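LacI family sugar-binding transcriptional regulator (Enterococcus faecalis V583, PDB 4RK0) binds a sugar, here ribose, in the cleft of a periplasmic-binding-protein-like fold and probably acts as a DNA-binding transcriptional regulator of the LacI family. Local coordinates at residues 131-136 against 160-165; 17-22 against 186-191. One frame throughout, in Å; residues are numbered along the deposited sequence.

Contact 1. Residues 131-136 against 160-165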
loop_
_atom_site.group_PDB
_atom_site.type_symbol
_atom_site.label_atom_id
_atom_site.label_comp_id
_atom_site.label_asym_id
_atom_site.label_seq_id
_atom_site.Cartn_x
_atom_site.Cartn_y
_atom_site.Cartn_z
ATOM N N VAL A 131 -13.933 1.403 17.756
ATOM C CA VAL A 131 -12.497 1.340 17.979
ATOM C C VAL A 131 -11.861 2.403 17.115
ATOM O O VAL A 131 -12.007 2.398 15.862
ATOM C CB VAL A 131 -11.909 -0.049 17.593
ATOM C CG1 VAL A 131 -10.412 -0.083 17.851
ATOM C CG2 VAL A 131 -12.588 -1.168 18.341
ATOM N N MET A 132 -11.146 3.317 17.759
ATOM C CA MET A 132 -10.628 4.512 17.059
ATOM C C MET A 132 -9.416 5.119 17.751
ATOM O O MET A 132 -9.168 4.785 18.891
ATOM C CB MET A 132 -11.760 5.540 16.955
ATOM C CG MET A 132 -12.187 6.226 18.253
ATOM S SD MET A 132 -13.680 7.229 17.907
ATOM C CE MET A 132 -13.005 8.520 16.881
ATOM N N PRO A 133 -8.666 6.020 17.074
ATOM C CA PRO A 133 -7.509 6.621 17.708
ATOM C C PRO A 133 -7.891 7.713 18.669
ATOM O O PRO A 133 -8.986 8.256 18.553
ATOM C CB PRO A 133 -6.694 7.202 16.544
ATOM C CG PRO A 133 -7.687 7.441 15.459
ATOM C CD PRO A 133 -8.860 6.524 15.701
ATOM N N PRO A 134 -7.003 8.010 19.633
ATOM C CA PRO A 134 -7.212 9.183 20.487
ATOM C C PRO A 134 -6.909 10.445 19.733
ATOM O O PRO A 134 -6.199 10.392 18.740
ATOM C CB PRO A 134 -6.191 8.962 21.614
ATOM C CG PRO A 134 -5.064 8.246 20.952
ATOM C CD PRO A 134 -5.760 7.297 19.990
ATOM N N HIS A 135 -7.436 11.594 20.195
ATOM C CA HIS A 135 -7.238 12.904 19.542
ATOM C C HIS A 135 -7.296 12.743 18.045
ATOM O O HIS A 135 -6.386 13.106 17.303
ATOM C CB HIS A 135 -5.932 13.581 19.996
ATOM C CG HIS A 135 -5.723 13.507 21.477
ATOM N ND1 HIS A 135 -6.676 13.938 22.382
ATOM C CD2 HIS A 135 -4.693 13.029 22.215
ATOM C CE1 HIS A 135 -6.232 13.743 23.610
ATOM N NE2 HIS A 135 -5.032 13.191 23.537
ATOM N N ALA A 136 -8.407 12.184 17.623
ATOM C CA ALA A 136 -8.601 11.810 16.235
ATOM C C ALA A 136 -8.665 13.042 15.348
ATOM O O ALA A 136 -9.169 14.071 15.780
ATOM C CB ALA A 136 -9.890 11.013 16.125
ATOM N N THR A 160 -7.151 3.323 20.313
ATOM C CA THR A 160 -6.030 2.534 19.916
ATOM C C THR A 160 -5.442 3.188 18.694
ATOM O O THR A 160 -6.091 4.004 18.058
ATOM C CB THR A 160 -6.458 1.062 19.650
ATOM O OG1 THR A 160 -5.318 0.196 19.819
ATOM C CG2 THR A 160 -7.074 0.900 18.190
ATOM N N GLU A 161 -4.191 2.856 18.388
ATOM C CA GLU A 161 -3.513 3.385 17.212
ATOM C C GLU A 161 -4.297 3.066 15.914
ATOM O O GLU A 161 -4.866 1.970 15.735
ATOM C CB GLU A 161 -2.104 2.821 17.141
ATOM C CG GLU A 161 -1.340 3.171 15.885
ATOM C CD GLU A 161 0.088 2.659 15.913
ATOM O OE1 GLU A 161 0.949 3.386 16.437
ATOM O OE2 GLU A 161 0.352 1.548 15.398
ATOM N N LEU A 162 -4.297 4.040 15.019
ATOM C CA LEU A 162 -4.962 3.923 13.712
ATOM C C LEU A 162 -4.105 3.085 12.771
ATOM O O LEU A 162 -3.346 3.615 11.941
ATOM C CB LEU A 162 -5.156 5.333 13.134
ATOM C CG LEU A 162 -5.928 5.461 11.814
ATOM C CD1 LEU A 162 -7.339 4.994 12.010
ATOM C CD2 LEU A 162 -5.900 6.949 11.432
ATOM N N SER A 163 -4.182 1.767 12.933
ATOM C CA SER A 163 -3.288 0.857 12.258
ATOM C C SER A 163 -3.725 -0.601 12.521
ATOM O O SER A 163 -4.563 -0.859 13.394
ATOM C CB SER A 163 -1.843 1.041 12.717
ATOM O OG SER A 163 -1.666 0.539 14.018
ATOM N N LYS A 164 -3.160 -1.526 11.757
ATOM C CA LYS A 164 -3.447 -2.934 11.983
ATOM C C LYS A 164 -2.984 -3.344 13.375
ATOM O O LYS A 164 -3.699 -4.008 14.080
ATOM C CB LYS A 164 -2.797 -3.803 10.906
ATOM C CG LYS A 164 -3.330 -3.612 9.501
ATOM C CD LYS A 164 -2.863 -4.714 8.544
ATOM C CE LYS A 164 -1.439 -4.543 8.054
ATOM N NZ LYS A 164 -1.111 -3.175 7.571
ATOM N N THR A 165 -1.789 -2.928 13.798
ATOM C CA THR A 165 -1.309 -3.265 15.145
ATOM C C THR A 165 -2.230 -2.690 16.204
ATOM O O THR A 165 -2.474 -3.293 17.260
ATOM C CB THR A 165 0.141 -2.724 15.335
ATOM O OG1 THR A 165 1.018 -3.384 14.416
ATOM C CG2 THR A 165 0.642 -2.932 16.759
#
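Where parallel strands 127-132 and 154-159 run out at their C-terminal ends, one last backbone bond extends their pairing: Thr160 N donates to Met132 O over 2.9 Å, at an N-H...O angle of 148° and from above the carbonyl plane. Pro133 follows with a CA-H...O contact, its CA 3.0 Å from Thr160 O. The two branches of the Thr160 side chain divide the work. OG1 stands anti to the backbone N (chi1 -156°) and binds Gly166 O in helix 164-175, which leaves CG2 in the crowded position between N and the carbonyl carbon; there it crosses Val131 obliquely and presses on CG1 at 3.5 Å, a tight methyl pair. Beyond the strand ends, Pro133 and Leu162 lie side by side and point the same way, with Pro133 CG 4.0 Å from Leu162 CB. Leu162, the centre of an inverse gamma turn, carries CG anti to N and sends its branch toward Ile140 and the bound ribose. Ser163 N-caps helix 164-175, its OG taking Gly166 N and donating to Glu161 OE2 at 2.6 Å. Met132 turns from this contact onto Leu144 of helix 138-150, while Val131 and Leu162 both rest on Ile189 of helix 187-199.

Contact 2. Residues 17-22 against 186-191. With RIB (alpha-D-ribofuranose), chain E.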
loop_
_atom_site.group_PDB
_atom_site.type_symbol
_atom_site.label_atom_id
_atom_site.label_comp_id
_atom_site.label_asym_id
_atom_site.label_seq_id
_atom_site.Cartn_x
_atom_site.Cartn_y
_atom_site.Cartn_z
ATOM N N ILE A 17 2.032 6.008 3.302
ATOM C CA ILE A 17 1.756 5.364 2.021
ATOM C C ILE A 17 1.553 3.855 2.152
ATOM O O ILE A 17 1.296 3.167 1.170
ATOM C CB ILE A 17 2.872 5.639 0.996
ATOM C CG1 ILE A 17 4.264 5.305 1.558
ATOM C CG2 ILE A 17 2.804 7.100 0.578
ATOM C CD1 ILE A 17 5.316 5.096 0.490
ATOM N N THR A 18 1.651 3.356 3.360
ATOM C CA THR A 18 1.487 1.928 3.590
ATOM C C THR A 18 0.022 1.559 3.745
ATOM O O THR A 18 -0.350 0.410 3.507
ATOM C CB THR A 18 2.216 1.479 4.846
ATOM O OG1 THR A 18 1.849 2.327 5.929
ATOM C CG2 THR A 18 3.707 1.553 4.645
ATOM N N ASN A 19 -0.810 2.526 4.141
ATOM C CA ASN A 19 -2.231 2.285 4.246
ATOM C C ASN A 19 -2.737 2.280 2.800
ATOM O O ASN A 19 -2.555 3.267 2.071
ATOM C CB ASN A 19 -2.881 3.401 5.036
ATOM C CG ASN A 19 -4.373 3.269 5.133
ATOM O OD1 ASN A 19 -5.026 2.530 4.406
ATOM N ND2 ASN A 19 -4.932 4.029 6.043
ATOM N N PRO A 20 -3.309 1.166 2.355
ATOM C CA PRO A 20 -3.813 1.120 0.959
ATOM C C PRO A 20 -4.721 2.314 0.614
ATOM O O PRO A 20 -4.803 2.688 -0.550
ATOM C CB PRO A 20 -4.611 -0.189 0.885
ATOM C CG PRO A 20 -4.326 -0.926 2.125
ATOM C CD PRO A 20 -3.620 -0.057 3.117
ATOM N N PHE A 21 -5.415 2.884 1.605
ATOM C CA PHE A 21 -6.205 4.092 1.366
ATOM C C PHE A 21 -5.377 5.198 0.740
ATOM O O PHE A 21 -5.797 5.792 -0.271
ATOM C CB PHE A 21 -6.880 4.597 2.641
ATOM C CG PHE A 21 -7.670 5.850 2.436
ATOM C CD1 PHE A 21 -8.942 5.779 1.937
ATOM C CD2 PHE A 21 -7.114 7.085 2.684
ATOM C CE1 PHE A 21 -9.689 6.924 1.709
ATOM C CE2 PHE A 21 -7.836 8.235 2.429
ATOM C CZ PHE A 21 -9.151 8.143 1.948
ATOM N N PHE A 22 -4.230 5.522 1.327
ATOM C CA PHE A 22 -3.440 6.662 0.839
ATOM C C PHE A 22 -2.666 6.302 -0.401
ATOM O O PHE A 22 -2.411 7.147 -1.229
ATOM C CB PHE A 22 -2.510 7.193 1.896
ATOM C CG PHE A 22 -3.237 7.836 3.032
ATOM C CD1 PHE A 22 -3.989 8.973 2.827
ATOM C CD2 PHE A 22 -3.261 7.244 4.268
ATOM C CE1 PHE A 22 -4.691 9.521 3.862
ATOM C CE2 PHE A 22 -3.925 7.798 5.301
ATOM C CZ PHE A 22 -4.656 8.946 5.101
ATOM N N ASN A 186 -11.357 2.390 10.792
ATOM C CA ASN A 186 -10.875 2.147 9.438
ATOM C C ASN A 186 -10.643 0.652 9.208
ATOM O O ASN A 186 -10.659 -0.142 10.167
ATOM C CB ASN A 186 -9.686 3.006 9.026
ATOM C CG ASN A 186 -8.359 2.523 9.561
ATOM O OD1 ASN A 186 -8.280 1.782 10.541
ATOM N ND2 ASN A 186 -7.294 2.985 8.924
ATOM N N ASP A 187 -10.457 0.285 7.943
ATOM C CA ASP A 187 -10.308 -1.134 7.571
ATOM C C ASP A 187 -9.022 -1.720 8.180
ATOM O O ASP A 187 -9.008 -2.877 8.594
ATOM C CB ASP A 187 -10.352 -1.343 6.060
ATOM C CG ASP A 187 -11.762 -1.121 5.451
ATOM O OD1 ASP A 187 -12.764 -1.224 6.163
ATOM O OD2 ASP A 187 -11.832 -0.859 4.249
ATOM N N GLU A 188 -7.958 -0.948 8.251
ATOM C CA GLU A 188 -6.723 -1.443 8.881
ATOM C C GLU A 188 -6.943 -1.845 10.349
ATOM O O GLU A 188 -6.501 -2.913 10.777
ATOM C CB GLU A 188 -5.603 -0.397 8.771
ATOM C CG GLU A 188 -5.106 -0.195 7.352
ATOM C CD GLU A 188 -3.622 0.143 7.273
ATOM O OE1 GLU A 188 -3.136 0.970 8.069
ATOM O OE2 GLU A 188 -2.925 -0.410 6.402
ATOM N N ILE A 189 -7.646 -1.024 11.126
ATOM C CA ILE A 189 -8.037 -1.462 12.471
ATOM C C ILE A 189 -8.816 -2.780 12.450
ATOM O O ILE A 189 -8.599 -3.649 13.308
ATOM C CB ILE A 189 -8.874 -0.406 13.196
ATOM C CG1 ILE A 189 -7.963 0.764 13.535
ATOM C CG2 ILE A 189 -9.500 -0.973 14.460
ATOM C CD1 ILE A 189 -8.644 1.942 14.223
ATOM N N ALA A 190 -9.793 -2.880 11.550
ATOM C CA ALA A 190 -10.596 -4.072 11.417
ATOM C C ALA A 190 -9.735 -5.316 11.133
ATOM O O ALA A 190 -10.006 -6.404 11.665
ATOM C CB ALA A 190 -11.586 -3.914 10.274
ATOM N N PHE A 191 -8.758 -5.165 10.257
ATOM C CA PHE A 191 -7.855 -6.302 9.983
ATOM C C PHE A 191 -7.112 -6.731 11.239
ATOM O O PHE A 191 -6.883 -7.944 11.484
ATOM C CB PHE A 191 -6.876 -6.028 8.838
ATOM C CG PHE A 191 -7.532 -5.650 7.542
ATOM C CD1 PHE A 191 -8.816 -6.105 7.214
ATOM C CD2 PHE A 191 -6.872 -4.814 6.657
ATOM C CE1 PHE A 191 -9.429 -5.730 6.028
ATOM C CE2 PHE A 191 -7.484 -4.431 5.482
ATOM C CZ PHE A 191 -8.762 -4.894 5.171
HETATM O O5 RIB E . -7.907 4.426 6.439
HETATM C C5 RIB E . -7.088 5.571 6.622
HETATM C C4 RIB E . -7.963 6.572 7.241
HETATM O O4 RIB E . -7.281 7.787 7.645
HETATM C C3 RIB E . -8.922 6.710 6.075
HETATM O O3 RIB E . -10.161 6.275 6.637
HETATM C C2 RIB E . -8.730 8.186 5.717
HETATM O O2 RIB E . -9.959 8.850 5.561
HETATM C C1 RIB E . -7.758 8.796 6.743
HETATM O O1 RIB E . -8.267 9.980 7.331
HETATM O O HOH W 1 -0.430 2.719 7.650
HETATM O O HOH W 2 -7.723 1.404 5.736
#
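The Phe21 ring carries ribose on one face, with RIB C2 3.4 Å above the plane and offset toward the rim, while CE1 of Phe22 lies in plane at its edge. Phe22 in turn receives CD2 of Phe21 over the centre of one face and meets the sugar obliquely through CZ, 3.5 Å from RIB C1. A third flat pair spans the cleft of this periplasmic-binding-protein-like fold: the Asn19 amide and Glu188 carboxylate stack with planes 6° apart, Asn19 CG lying 3.9 Å from Glu188 CD. Glu188 gets there by a bend at chi2 (-147°), and its OE2 meets Pro20 CD tip to tip; Lys164 is a long, weak ion partner of the same oxygen. No direct hydrogen bond joins the two segments, and water does that work, one molecule linking Thr18 OG1 to Glu188 OE1 and another donating to Asn19 OD1, bonding RIB O5 and weakly accepting from Glu188 N. Each segment begins a helix with an asparagine N-cap. Asn19 OD1 accepts from Phe21 N, and Asn186 OD1 from Ile189 N, both donors above the amide plane. The Asn186 cap fixes its amide, so that ND2 is left facing the sugar and donates to RIB O5 over 2.9 Å, nearly straight at 166°.

In the fold
Both contacts sit near the C-terminal ends of parallel strands, about 11 Å apart between centres; of the two, only contact 2 holds listed pocket residues. Contact 1 falls wholly within the span of chain that separates the two segments of contact 2. Residues 131-136, 160-165 and 186-191 all adjoin the four-stranded parallel sheet, whereas 17-22 follows strand 9-14 of the other sheet, so contact 2 alone crosses the ribose cleft. The two meet directly, Leu162 CD1 lying 3.6 Å from Asn186 CG. Contact 1 thus backs the helix start that faces the sugar, and both also pack against the second subunit.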